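Local coordinates for R.Ecl18kI (Enterobacter cloacae, PDB 2GB7), which acts as a type II restriction endonuclease that recognises double-stranded 5'-CCNGG-3' and cleaves it before the first C, at residues L131-G136 / N294-R299; K157-V162 / R202-A207; L161-V166 / R260-V265; N175-S180 / E249-S254; Q190-E195 / A224-V229. The protein carries 1 engineered substitution. All blocks are in the same frame, centred on the assembly; numbering follows the deposited sequence.

How the interactions relate
Four of the five contacts touch the central mixed sheet of this nuclease. Interactions 2 and 5 lie close together, centres 8 Å apart, and V192 of 190-195 also packs on L158 and M204; together they occupy the sheet face that carries helix 191-199. There K157 lies beside the backbone of a deoxycytidine, and 190-195 comes within about 3 Å of nucleic acid. Interaction 4 takes the other face, and its M251 touches V229 of interaction 5. Interaction 3 starts from the strand next to 177-181 and is tied to interaction 4 where W262 NE1 meets N175 O (2.8 Å). Interaction 1, about 15 Å from the DNA at its nearest atom, joins through M132, which packs on I179 and L161.

Interaction 1 of 5, residues L131-G136 / N294-R299; sequences LMMGAG and NYYRNR
M133 and Y295 form a buried Met-aromatic contact where the end of helix 102-134 meets helix 290-302. The methionine lies across the tyrosine at about a right angle, with CG centred over one face: it sits 3.6 Å from the centroid of the Y295 ring and 6° off the normal, a CH-pi contact. SD is further out and approaches obliquely, 4.4 Å from the Y295 centroid. Beyond CG the chain is extended, which carries the methyl past Y295 to the next tyrosine, where M133 CE lies 3.5 Å from Y296 OH. The two tyrosines also pack on each other, with Y295 CD2 3.9 Å above the Y296 ring plane.

Helix 102-134 stops here in a Schellman motif. G136 takes a positive phi of 73°, and its carbonyl carbon comes to the edge of the Y295 ring, 4.4 Å from Y295 CE1. With CG anti to the backbone N (chi1 162°), Y295 projects into this turn, and its hydroxyl is hydrogen-bonded to I137 O and V139 N just beyond it. R299 presents the edge of its guanidinium to Y295 CE2, while its NH2 makes a salt bridge with D140 and its NH1 bonds to V139 O.

Interaction 2 of 5, residues K157-V162 / R202-A207; sequences KLVDLV and REMYLA. With nucleotides of chain B.
M204, on strand 204-207 of the central sheet, meets L158 and V159 in the loop leading into strand 161-163, on the sheet face that carries helix 191-199. The sulfur does the touching: M204 SD lies 3.7 Å from L158 CD2 and 4.1 Å from V159 CG2. Its chain runs out extended from the strand, with CG anti to the backbone N (chi1 -155°), and bends at the last torsion, so that M204 CE also lies 4.2 Å from L158 CD2. Both hydrophobic partners cross the methionine obliquely. With its first torsion at 124°, well off a staggered value, L158 brings CD2 to the sulfur.

Beyond V159 the chain enters the sheet through a classic beta bulge, D160 and L161 both facing I179 of the neighbouring strand. Strand 177-181 thus lies between the two that this contact spans, and its S180 OG is hydrogen-bonded to L158 O. V192 of helix 191-199 packs on both L158 and M204. On the DNA side, the root of K157 abuts the sugar-phosphate of deoxycytidine 2 of chain B: its aliphatic CB and CG each lie 3.6 Å from OP1 of that nucleotide, while the rest of the chain leads away from that phosphate.

Interaction 3 of 5, residues L161-V166 / R260-V265; sequences LVMPGV and RKWNNV
P164 CG sits over one face of the W262 indole, 3.5 Å from the centroid of the six-membered ring and 16° off its normal. It is a CH-pi contact in which the two side chains cross at about a right angle. The footprint spreads over the fused bond: P164 CG is 3.5 Å from W262 CD2, and P164 CD is 3.6 Å from W262 CE2. M163 adds a second, looser touch, coming obliquely to the five-membered ring, its SD 4.1 Å from W262 CD1 and its CE 4.1 Å from W262 NE1. This is a Met-aromatic contact, the sulfur 45° off the ring normal. Two bends in the methionine, at chi2 and chi3, curl its end back toward the tryptophan.

Strand 161-163 ends here; the peptide between M163 and P164 is cis, and both side chains reach the same indole. G165 follows as the N-cap of helix 166-171, so the contact covers a strand-to-helix junction with a residue of the loop between helices 248-259 and 269-285.

Further out, the indole is fixed by its own polar edge: W262 NE1 is hydrogen-bonded to the carbonyl of N175, just ahead of strand 177-181. Q168 of helix 166-171 and Y267 also pack on it. M163 is held in the sheet by backbone pairing with M177, and V166 N bonds to D140 OD2.

Interaction 4 of 5, residues N175-S180 / E249-S254; sequences NTMLIS and EDMLQS
Strand 177-180 and the helical segment 249-254 run nearly antiparallel, at 150° between their N-to-C directions, with axes 10.8 Å apart at closest approach. M177 lies opposite S254 and I179 opposite M251, so alternate residues of the strand meet one helix turn. M177 and M251 each have CG anti to the backbone N (chi1 175° and -171°), which sends both chains out into the space between strand and helix.

M177 is extended until its last bond, where it turns and lays its methyl against the helix backbone: M177 CE is 3.7 Å from S254 C and 4.0 Å from S254 CB. Its sulfur passes the stem of the other methionine, M177 SD being 4.2 Å from M251 CG. One residue pair along, I179 and M251 reach toward each other tip to tip, I179 CD1 lying 4.0 Å from M251 CE and 4.1 Å from M251 SD. The contact is made by van der Waals packing.

M251 also packs on Y205 of the next strand, and I179 on M132 of helix 102-134, so two helices share this face. A mixed sheet with helices laid over both faces is the core expected of the PD-(D/E)XK nuclease clan, to which the protein's family belongs.

Interaction 5 of 5, residues Q190-E195 / A224-V229; sequences QEVPEE and ANVVVV
A224 touches P193 at the very end of helix 215-223, where the two backbones come nearest, CA to CA 5.7 Å. The methyl rests on the rim of the proline ring: A224 CB is 3.8 Å from P193 CB and equally 3.8 Å from P193 CG. N225 then closes the helix in a Schellman motif. Its positive phi (59°) turns the chain into strand 226-230, and its backbone pairs with M204 of the adjacent strand.

V226 makes the second half of the contact. One methyl of V192 meets both methyls of V226: V192 CG1 lies 3.7 Å from V226 CG2 and 3.8 Å from V226 CG1. Each valine holds CG1 anti to its backbone N (chi1 176° for V226, -173° for V192), and the pair cross at a slant. V226 CG2 also approaches the helix backbone, 4.4 Å from P193 N.

V227 continues the sheet through backbone bonds to M204 and L206. V228 packs on L221, as V226 and P193 do, whereas V229 packs on M251 and F248 of helix 248-259.

Helix 191-199 also meets the second subunit: P193 packs on E194 and E191 on Q190 of that chain, while Q190 and E191 also reach a DNA phosphate. Strands 204-207 and 226-230 are parallel neighbours joined through helix 215-223, a beta-alpha-beta crossover, and helix 191-199 packs beside that helix on the same face of the sheet, with L221 of helix 215-223 joining the two helices to the strand.

Interaction 1 of 5, residues L131-G136 / N294-R299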
# COMPACT_ATOMS: atom_id res chain seq x y z
N LEU F 131 8.77 19.49 13.65
CA LEU F 131 10.19 19.76 13.40
C LEU F 131 10.38 21.08 12.65
O LEU F 131 11.18 21.89 13.04
CB LEU F 131 10.81 18.60 12.61
CG LEU F 131 12.24 18.78 12.09
CD1 LEU F 131 13.18 19.00 13.27
CD2 LEU F 131 12.65 17.56 11.32
N MET F 132 9.66 21.26 11.55
CA MET F 132 9.76 22.52 10.79
C MET F 132 9.31 23.72 11.63
O MET F 132 9.97 24.76 11.63
CB MET F 132 8.93 22.40 9.51
CG MET F 132 9.35 21.26 8.61
SD MET F 132 11.09 21.25 8.17
CE MET F 132 11.05 22.49 6.88
N MET F 133 8.22 23.55 12.40
CA MET F 133 7.74 24.64 13.30
C MET F 133 8.76 24.97 14.37
O MET F 133 9.09 26.15 14.60
CB MET F 133 6.42 24.26 13.94
CG MET F 133 5.34 24.08 12.90
SD MET F 133 3.78 23.57 13.61
CE MET F 133 2.84 23.63 12.07
N GLY F 134 9.32 23.94 14.98
CA GLY F 134 10.37 24.13 15.98
C GLY F 134 11.58 24.87 15.39
O GLY F 134 12.22 25.70 16.05
N ALA F 135 11.91 24.54 14.14
CA ALA F 135 13.03 25.17 13.42
C ALA F 135 12.73 26.63 13.03
O ALA F 135 13.62 27.37 12.60
CB ALA F 135 13.36 24.35 12.20
N GLY F 136 11.46 27.02 13.21
CA GLY F 136 10.92 28.34 12.88
C GLY F 136 10.76 28.59 11.39
O GLY F 136 10.69 29.75 10.95
N ASN F 294 0.72 29.46 18.35
CA ASN F 294 1.68 30.52 18.51
C ASN F 294 2.65 30.60 17.33
O ASN F 294 3.01 31.70 16.91
CB ASN F 294 2.35 30.39 19.88
CG ASN F 294 1.34 30.59 21.00
OD1 ASN F 294 0.22 31.06 20.78
ND2 ASN F 294 1.73 30.23 22.22
N TYR F 295 3.04 29.45 16.78
CA TYR F 295 3.89 29.41 15.59
C TYR F 295 3.24 30.14 14.43
O TYR F 295 3.87 30.96 13.75
CB TYR F 295 4.20 27.96 15.22
CG TYR F 295 4.69 27.78 13.81
CD1 TYR F 295 6.03 27.93 13.49
CD2 TYR F 295 3.80 27.48 12.79
CE1 TYR F 295 6.47 27.80 12.18
CE2 TYR F 295 4.21 27.31 11.50
CZ TYR F 295 5.55 27.48 11.19
OH TYR F 295 5.96 27.32 9.89
N TYR F 296 1.96 29.86 14.20
CA TYR F 296 1.25 30.52 13.11
C TYR F 296 1.05 32.02 13.36
O TYR F 296 1.17 32.83 12.45
CB TYR F 296 -0.08 29.84 12.86
CG TYR F 296 0.05 28.55 12.08
CD1 TYR F 296 -0.27 27.34 12.69
CD2 TYR F 296 0.44 28.54 10.74
CE1 TYR F 296 -0.18 26.16 12.01
CE2 TYR F 296 0.55 27.33 10.03
CZ TYR F 296 0.23 26.14 10.70
OH TYR F 296 0.26 24.89 10.10
N ARG F 297 0.76 32.39 14.60
CA ARG F 297 0.53 33.81 14.88
C ARG F 297 1.82 34.62 14.72
O ARG F 297 1.75 35.79 14.34
CB ARG F 297 -0.25 34.02 16.20
CG ARG F 297 0.43 33.63 17.45
CD ARG F 297 -0.44 33.96 18.70
NE ARG F 297 -1.83 33.50 18.58
CZ ARG F 297 -2.70 33.50 19.59
NH1 ARG F 297 -2.34 33.94 20.79
NH2 ARG F 297 -3.95 33.07 19.41
N ASN F 298 2.99 34.01 14.94
CA ASN F 298 4.25 34.69 14.61
C ASN F 298 4.32 34.99 13.11
O ASN F 298 4.77 36.06 12.70
CB ASN F 298 5.47 33.87 14.99
CG ASN F 298 5.63 33.71 16.48
OD1 ASN F 298 5.22 34.58 17.27
ND2 ASN F 298 6.25 32.60 16.90
N ARG F 299 3.87 34.04 12.30
CA ARG F 299 3.88 34.27 10.86
C ARG F 299 2.89 35.34 10.44
O ARG F 299 3.18 36.13 9.57
CB ARG F 299 3.63 32.96 10.11
CG ARG F 299 4.85 32.06 10.21
CD ARG F 299 4.58 30.69 9.73
NE ARG F 299 4.12 30.65 8.34
CZ ARG F 299 3.52 29.58 7.82
NH1 ARG F 299 3.34 28.52 8.58
NH2 ARG F 299 3.13 29.58 6.55

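Interaction 2 of 5, residues K157-V162 / R202-A207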
# COMPACT_ATOMS: atom_id res chain seq x y z
N LYS F 157 -1.42 15.60 -3.53
CA LYS F 157 -1.93 15.35 -2.17
C LYS F 157 -0.90 14.59 -1.31
O LYS F 157 -1.03 14.52 -0.08
CB LYS F 157 -3.30 14.66 -2.19
CG LYS F 157 -4.40 15.42 -2.96
CD LYS F 157 -4.51 16.90 -2.52
CE LYS F 157 -5.64 17.63 -3.24
NZ LYS F 157 -5.59 19.10 -2.98
N LEU F 158 0.17 14.08 -1.93
CA LEU F 158 1.21 13.38 -1.17
C LEU F 158 2.31 14.37 -0.65
O LEU F 158 3.19 13.99 0.11
CB LEU F 158 1.69 12.19 -2.03
CG LEU F 158 3.15 12.00 -2.42
CD1 LEU F 158 3.30 10.80 -3.35
CD2 LEU F 158 3.73 13.25 -3.05
N VAL F 159 2.21 15.63 -1.06
CA VAL F 159 3.09 16.64 -0.47
C VAL F 159 2.50 16.98 0.87
O VAL F 159 1.29 17.26 0.97
CB VAL F 159 3.10 17.91 -1.28
CG1 VAL F 159 3.91 19.01 -0.52
CG2 VAL F 159 3.63 17.63 -2.67
N ASP F 160 3.33 16.90 1.91
CA ASP F 160 2.89 17.17 3.28
C ASP F 160 3.15 18.60 3.72
O ASP F 160 2.31 19.19 4.40
CB ASP F 160 3.59 16.23 4.22
CG ASP F 160 3.14 14.80 4.01
OD1 ASP F 160 1.90 14.56 3.86
OD2 ASP F 160 4.01 13.92 3.92
N LEU F 161 4.33 19.11 3.37
CA LEU F 161 4.74 20.46 3.79
C LEU F 161 5.22 21.27 2.62
O LEU F 161 5.92 20.76 1.76
CB LEU F 161 5.88 20.36 4.78
CG LEU F 161 5.57 19.54 6.03
CD1 LEU F 161 6.81 19.20 6.81
CD2 LEU F 161 4.51 20.23 6.91
N VAL F 162 4.83 22.54 2.60
CA VAL F 162 5.19 23.45 1.54
C VAL F 162 5.84 24.69 2.18
O VAL F 162 5.19 25.40 2.95
CB VAL F 162 3.95 23.93 0.79
CG1 VAL F 162 4.34 24.90 -0.34
CG2 VAL F 162 3.11 22.73 0.24
N ARG F 202 9.68 20.93 -9.27
CA ARG F 202 11.09 21.02 -9.61
C ARG F 202 11.89 19.90 -8.92
O ARG F 202 12.67 19.20 -9.54
CB ARG F 202 11.64 22.37 -9.16
CG ARG F 202 13.10 22.57 -9.54
CD ARG F 202 13.66 23.90 -8.99
NE ARG F 202 13.58 23.91 -7.52
CZ ARG F 202 12.66 24.56 -6.80
NH1 ARG F 202 11.72 25.30 -7.40
NH2 ARG F 202 12.68 24.47 -5.48
N GLU F 203 11.63 19.72 -7.63
CA GLU F 203 12.29 18.70 -6.85
C GLU F 203 11.43 18.46 -5.63
O GLU F 203 10.74 19.36 -5.15
CB GLU F 203 13.68 19.15 -6.42
CG GLU F 203 13.68 20.43 -5.62
CD GLU F 203 15.06 21.06 -5.53
OE1 GLU F 203 15.98 20.36 -5.02
OE2 GLU F 203 15.21 22.25 -5.96
N MET F 204 11.46 17.24 -5.12
CA MET F 204 10.72 16.92 -3.90
C MET F 204 11.63 16.14 -2.97
O MET F 204 12.38 15.24 -3.39
CB MET F 204 9.43 16.12 -4.18
CG MET F 204 8.31 16.25 -3.08
SD MET F 204 6.91 15.20 -3.36
CE MET F 204 6.65 15.40 -5.12
N TYR F 205 11.53 16.47 -1.70
CA TYR F 205 12.27 15.70 -0.69
C TYR F 205 11.31 14.65 -0.19
O TYR F 205 10.17 14.97 0.15
CB TYR F 205 12.66 16.62 0.45
CG TYR F 205 13.72 17.62 -0.01
CD1 TYR F 205 15.05 17.41 0.30
CD2 TYR F 205 13.36 18.71 -0.79
CE1 TYR F 205 16.03 18.30 -0.13
CE2 TYR F 205 14.31 19.57 -1.27
CZ TYR F 205 15.65 19.37 -0.91
OH TYR F 205 16.61 20.26 -1.34
N LEU F 206 11.80 13.41 -0.11
CA LEU F 206 11.00 12.25 0.33
C LEU F 206 11.59 11.73 1.61
O LEU F 206 12.63 11.04 1.60
CB LEU F 206 11.00 11.17 -0.75
CG LEU F 206 10.33 9.85 -0.34
CD1 LEU F 206 8.90 10.16 0.04
CD2 LEU F 206 10.40 8.78 -1.48
N ALA F 207 10.97 12.12 2.71
CA ALA F 207 11.46 11.71 4.03
C ALA F 207 11.06 10.28 4.31
O ALA F 207 9.89 9.94 4.13
CB ALA F 207 10.84 12.58 5.08
P DC B 2 -5.03 10.77 -3.29
OP1 DC B 2 -4.97 12.06 -4.03
OP2 DC B 2 -5.07 9.49 -4.05
O5' DC B 2 -3.79 10.72 -2.30
C5' DC B 2 -3.68 11.67 -1.25
C4' DC B 2 -3.24 11.01 0.03
O4' DC B 2 -4.31 10.25 0.64
C3' DC B 2 -2.06 10.05 -0.11
O3' DC B 2 -1.17 10.31 0.96
C2' DC B 2 -2.69 8.68 0.05
C1' DC B 2 -3.83 8.97 1.02
N1 DC B 2 -4.95 8.02 0.98
C2 DC B 2 -5.37 7.41 2.17
O2 DC B 2 -4.79 7.72 3.23
N3 DC B 2 -6.38 6.52 2.14
C4 DC B 2 -6.98 6.23 0.99
N4 DC B 2 -7.98 5.34 1.00
C5 DC B 2 -6.60 6.85 -0.24
C6 DC B 2 -5.59 7.73 -0.20

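Interaction 3 of 5, residues L161-V166 / R260-V265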
# COMPACT_ATOMS: atom_id res chain seq x y z
N LEU F 161 4.33 19.11 3.37
CA LEU F 161 4.74 20.46 3.79
C LEU F 161 5.22 21.27 2.62
O LEU F 161 5.92 20.76 1.76
CB LEU F 161 5.88 20.36 4.78
CG LEU F 161 5.57 19.54 6.03
CD1 LEU F 161 6.81 19.20 6.81
CD2 LEU F 161 4.51 20.23 6.91
N VAL F 162 4.83 22.54 2.60
CA VAL F 162 5.19 23.45 1.54
C VAL F 162 5.84 24.69 2.18
O VAL F 162 5.19 25.40 2.95
CB VAL F 162 3.95 23.93 0.79
CG1 VAL F 162 4.34 24.90 -0.34
CG2 VAL F 162 3.11 22.73 0.24
N MET F 163 7.09 24.93 1.86
CA MET F 163 7.85 26.06 2.42
C MET F 163 7.99 27.08 1.29
O MET F 163 8.56 26.76 0.25
CB MET F 163 9.23 25.55 2.86
CG MET F 163 10.06 26.43 3.77
SD MET F 163 10.50 28.04 3.03
CE MET F 163 11.56 27.52 1.69
N PRO F 164 7.57 28.34 1.52
CA PRO F 164 7.01 28.92 2.75
C PRO F 164 5.51 28.83 2.87
O PRO F 164 4.95 29.11 3.95
CB PRO F 164 7.46 30.38 2.65
CG PRO F 164 7.29 30.68 1.13
CD PRO F 164 7.78 29.37 0.47
N GLY F 165 4.82 28.49 1.79
CA GLY F 165 3.39 28.43 1.89
C GLY F 165 2.82 28.12 0.54
O GLY F 165 3.51 28.31 -0.48
N VAL F 166 1.57 27.67 0.52
CA VAL F 166 0.88 27.39 -0.75
C VAL F 166 0.65 28.63 -1.63
O VAL F 166 0.75 28.53 -2.84
CB VAL F 166 -0.45 26.60 -0.55
CG1 VAL F 166 -0.14 25.23 0.04
CG2 VAL F 166 -1.43 27.36 0.34
N ARG F 260 15.41 31.91 4.59
CA ARG F 260 15.96 33.26 4.75
C ARG F 260 15.60 34.18 3.59
O ARG F 260 15.58 35.40 3.76
CB ARG F 260 17.48 33.24 4.90
CG ARG F 260 17.99 32.48 6.10
CD ARG F 260 19.48 32.71 6.21
NE ARG F 260 20.21 31.45 6.23
CZ ARG F 260 20.51 30.77 7.34
NH1 ARG F 260 20.14 31.21 8.54
NH2 ARG F 260 21.19 29.63 7.23
N LYS F 261 15.35 33.60 2.42
CA LYS F 261 14.95 34.37 1.25
C LYS F 261 13.51 34.91 1.38
O LYS F 261 13.10 35.81 0.64
CB LYS F 261 15.11 33.53 -0.02
CG LYS F 261 16.50 32.97 -0.21
CD LYS F 261 16.50 32.01 -1.38
CE LYS F 261 17.79 31.21 -1.46
NZ LYS F 261 18.94 32.03 -1.91
N TRP F 262 12.79 34.40 2.36
CA TRP F 262 11.41 34.79 2.59
C TRP F 262 11.26 35.70 3.79
O TRP F 262 10.14 36.14 4.12
CB TRP F 262 10.58 33.52 2.77
CG TRP F 262 10.55 32.72 1.52
CD1 TRP F 262 11.31 31.63 1.23
CD2 TRP F 262 9.76 32.99 0.37
NE1 TRP F 262 11.01 31.17 -0.05
CE2 TRP F 262 10.06 31.98 -0.59
CE3 TRP F 262 8.79 33.96 0.06
CZ2 TRP F 262 9.44 31.93 -1.84
CZ3 TRP F 262 8.18 33.92 -1.18
CH2 TRP F 262 8.51 32.91 -2.13
N ASN F 263 12.38 36.00 4.45
CA ASN F 263 12.38 36.76 5.69
C ASN F 263 11.72 38.13 5.62
O ASN F 263 10.72 38.37 6.31
CB ASN F 263 13.80 36.90 6.23
CG ASN F 263 14.02 36.08 7.46
OD1 ASN F 263 13.34 36.26 8.48
ND2 ASN F 263 14.97 35.15 7.39
N ASN F 264 12.29 39.02 4.82
CA ASN F 264 11.70 40.36 4.65
C ASN F 264 11.20 40.61 3.24
O ASN F 264 11.66 41.53 2.54
CB ASN F 264 12.62 41.49 5.17
CG ASN F 264 14.05 41.39 4.65
OD1 ASN F 264 14.98 41.87 5.30
ND2 ASN F 264 14.24 40.78 3.47
N VAL F 265 10.26 39.78 2.83
CA VAL F 265 9.62 39.91 1.53
C VAL F 265 8.40 40.83 1.67
O VAL F 265 7.57 40.66 2.57
CB VAL F 265 9.26 38.51 0.92
CG1 VAL F 265 8.58 37.64 1.95
CG2 VAL F 265 8.39 38.63 -0.34

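Interaction 4 of 5, residues N175-S180 / E249-S254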
# COMPACT_ATOMS: atom_id res chain seq x y z
N ASN F 175 12.57 29.07 -5.10
CA ASN F 175 12.95 29.23 -3.70
C ASN F 175 11.98 28.60 -2.72
O ASN F 175 11.96 28.99 -1.56
CB ASN F 175 13.21 30.70 -3.34
CG ASN F 175 14.45 31.26 -4.04
OD1 ASN F 175 15.44 30.55 -4.21
ND2 ASN F 175 14.40 32.52 -4.47
N THR F 176 11.20 27.62 -3.19
CA THR F 176 10.34 26.85 -2.30
C THR F 176 10.93 25.46 -2.02
O THR F 176 11.91 24.99 -2.66
CB THR F 176 8.90 26.71 -2.85
OG1 THR F 176 8.94 25.93 -4.05
CG2 THR F 176 8.24 28.10 -3.15
N MET F 177 10.33 24.80 -1.04
CA MET F 177 10.74 23.42 -0.75
C MET F 177 9.47 22.62 -0.49
O MET F 177 8.57 23.11 0.20
CB MET F 177 11.66 23.33 0.48
CG MET F 177 11.96 21.89 0.82
SD MET F 177 13.12 21.76 2.20
CE MET F 177 14.41 22.67 1.50
N LEU F 178 9.39 21.42 -1.07
CA LEU F 178 8.27 20.52 -0.84
C LEU F 178 8.79 19.25 -0.22
O LEU F 178 9.80 18.72 -0.66
CB LEU F 178 7.59 20.13 -2.16
CG LEU F 178 7.05 21.29 -2.99
CD1 LEU F 178 6.43 20.74 -4.25
CD2 LEU F 178 6.04 22.11 -2.21
N ILE F 179 8.06 18.79 0.78
CA ILE F 179 8.42 17.57 1.51
C ILE F 179 7.27 16.58 1.54
O ILE F 179 6.15 16.95 1.93
CB ILE F 179 8.84 17.89 2.96
CG1 ILE F 179 9.97 18.93 2.97
CG2 ILE F 179 9.23 16.60 3.71
CD1 ILE F 179 10.19 19.59 4.35
N SER F 180 7.56 15.36 1.12
CA SER F 180 6.65 14.19 1.26
C SER F 180 7.26 13.22 2.27
O SER F 180 8.46 13.32 2.57
CB SER F 180 6.51 13.46 -0.09
OG SER F 180 5.64 12.32 0.05
N GLU F 249 19.34 16.26 8.61
CA GLU F 249 20.21 17.41 8.86
C GLU F 249 20.49 18.24 7.60
O GLU F 249 20.45 19.48 7.65
CB GLU F 249 21.49 16.89 9.50
CG GLU F 249 21.35 16.58 10.99
CD GLU F 249 20.55 15.31 11.34
OE1 GLU F 249 20.20 14.50 10.44
OE2 GLU F 249 20.32 15.10 12.56
N ASP F 250 20.77 17.55 6.50
CA ASP F 250 21.01 18.15 5.20
C ASP F 250 19.77 18.92 4.78
O ASP F 250 19.85 20.10 4.38
CB ASP F 250 21.31 17.07 4.16
CG ASP F 250 22.59 16.31 4.41
OD1 ASP F 250 23.55 16.87 5.01
OD2 ASP F 250 22.68 15.14 3.92
N MET F 251 18.62 18.25 4.87
CA MET F 251 17.34 18.83 4.49
C MET F 251 17.04 20.10 5.26
O MET F 251 16.63 21.10 4.68
CB MET F 251 16.19 17.84 4.65
CG MET F 251 14.91 18.40 4.04
SD MET F 251 13.55 17.22 4.24
CE MET F 251 13.16 17.47 5.95
N LEU F 252 17.23 20.07 6.58
CA LEU F 252 16.94 21.24 7.42
C LEU F 252 17.85 22.42 7.09
O LEU F 252 17.42 23.58 7.08
CB LEU F 252 17.03 20.89 8.89
CG LEU F 252 15.70 20.48 9.52
CD1 LEU F 252 14.77 21.69 9.67
CD2 LEU F 252 14.94 19.36 8.73
N GLN F 253 19.09 22.12 6.79
CA GLN F 253 20.03 23.17 6.40
C GLN F 253 19.54 23.83 5.11
O GLN F 253 19.52 25.07 5.01
CB GLN F 253 21.41 22.58 6.22
CG GLN F 253 22.44 23.65 5.97
CD GLN F 253 22.53 24.66 7.13
OE1 GLN F 253 22.47 24.30 8.31
NE2 GLN F 253 22.70 25.95 6.78
N SER F 254 19.12 23.02 4.15
CA SER F 254 18.60 23.56 2.89
C SER F 254 17.32 24.37 3.13
O SER F 254 17.16 25.46 2.58
CB SER F 254 18.34 22.41 1.92
OG SER F 254 19.60 21.84 1.55

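Interaction 5 of 5, residues Q190-E195 / A224-V229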
# COMPACT_ATOMS: atom_id res chain seq x y z
N GLN F 190 7.03 4.83 -6.03
CA GLN F 190 6.67 5.10 -7.42
C GLN F 190 5.59 6.18 -7.51
O GLN F 190 5.47 6.84 -8.55
CB GLN F 190 6.21 3.80 -8.08
CG GLN F 190 7.38 2.78 -8.24
CD GLN F 190 6.91 1.36 -8.61
OE1 GLN F 190 5.72 1.09 -8.70
NE2 GLN F 190 7.86 0.43 -8.72
N GLU F 191 4.82 6.37 -6.42
CA GLU F 191 3.78 7.41 -6.40
C GLU F 191 4.39 8.80 -6.50
O GLU F 191 3.74 9.73 -6.97
CB GLU F 191 2.96 7.31 -5.11
CG GLU F 191 2.25 5.92 -5.00
CD GLU F 191 1.61 5.67 -3.64
OE1 GLU F 191 1.77 6.55 -2.75
OE2 GLU F 191 0.98 4.57 -3.46
N VAL F 192 5.62 8.93 -6.01
CA VAL F 192 6.22 10.26 -5.87
C VAL F 192 6.60 10.86 -7.24
O VAL F 192 6.16 11.96 -7.51
CB VAL F 192 7.38 10.27 -4.84
CG1 VAL F 192 7.85 11.68 -4.62
CG2 VAL F 192 6.88 9.70 -3.49
N PRO F 193 7.35 10.13 -8.10
CA PRO F 193 7.60 10.66 -9.44
C PRO F 193 6.31 10.92 -10.21
O PRO F 193 6.23 11.85 -10.98
CB PRO F 193 8.39 9.53 -10.12
CG PRO F 193 9.14 8.89 -9.05
CD PRO F 193 8.06 8.84 -7.94
N GLU F 194 5.28 10.11 -9.98
CA GLU F 194 4.03 10.38 -10.66
C GLU F 194 3.50 11.76 -10.31
O GLU F 194 3.11 12.53 -11.20
CB GLU F 194 2.99 9.27 -10.34
CG GLU F 194 1.68 9.51 -11.11
CD GLU F 194 0.74 10.52 -10.48
OE1 GLU F 194 0.75 10.69 -9.24
OE2 GLU F 194 -0.05 11.13 -11.26
N GLU F 195 3.56 12.12 -9.03
CA GLU F 195 3.06 13.41 -8.61
C GLU F 195 3.98 14.55 -9.03
O GLU F 195 3.50 15.59 -9.47
CB GLU F 195 2.76 13.43 -7.11
CG GLU F 195 1.50 12.60 -6.82
CD GLU F 195 0.27 13.26 -7.44
OE1 GLU F 195 -0.12 14.34 -6.96
OE2 GLU F 195 -0.30 12.73 -8.42
N ALA F 224 14.09 11.46 -11.45
CA ALA F 224 12.81 12.12 -11.24
C ALA F 224 12.88 13.36 -10.35
O ALA F 224 11.85 14.00 -10.09
CB ALA F 224 11.76 11.11 -10.70
N ASN F 225 14.10 13.73 -9.94
CA ASN F 225 14.34 14.85 -9.03
C ASN F 225 13.61 14.69 -7.69
O ASN F 225 13.14 15.65 -7.09
CB ASN F 225 14.00 16.16 -9.72
CG ASN F 225 14.89 16.39 -10.90
OD1 ASN F 225 16.10 16.56 -10.76
ND2 ASN F 225 14.30 16.42 -12.07
N VAL F 226 13.60 13.46 -7.21
CA VAL F 226 13.12 13.16 -5.87
C VAL F 226 14.33 12.71 -5.07
O VAL F 226 15.07 11.83 -5.52
CB VAL F 226 12.08 12.02 -5.90
CG1 VAL F 226 11.68 11.65 -4.48
CG2 VAL F 226 10.83 12.45 -6.66
N VAL F 227 14.56 13.35 -3.93
CA VAL F 227 15.72 13.01 -3.11
C VAL F 227 15.25 12.39 -1.83
O VAL F 227 14.42 12.97 -1.14
CB VAL F 227 16.55 14.26 -2.76
CG1 VAL F 227 17.79 13.84 -2.03
CG2 VAL F 227 16.94 14.98 -4.03
N VAL F 228 15.77 11.20 -1.52
CA VAL F 228 15.42 10.50 -0.28
C VAL F 228 16.22 11.12 0.86
O VAL F 228 17.44 11.42 0.72
CB VAL F 228 15.71 9.01 -0.35
CG1 VAL F 228 15.28 8.29 0.95
CG2 VAL F 228 14.99 8.42 -1.58
N VAL F 229 15.50 11.34 1.95
CA VAL F 229 16.01 11.98 3.17
C VAL F 229 15.74 10.98 4.28
O VAL F 229 14.61 10.53 4.45
CB VAL F 229 15.28 13.29 3.46
CG1 VAL F 229 15.75 13.91 4.76
CG2 VAL F 229 15.52 14.31 2.32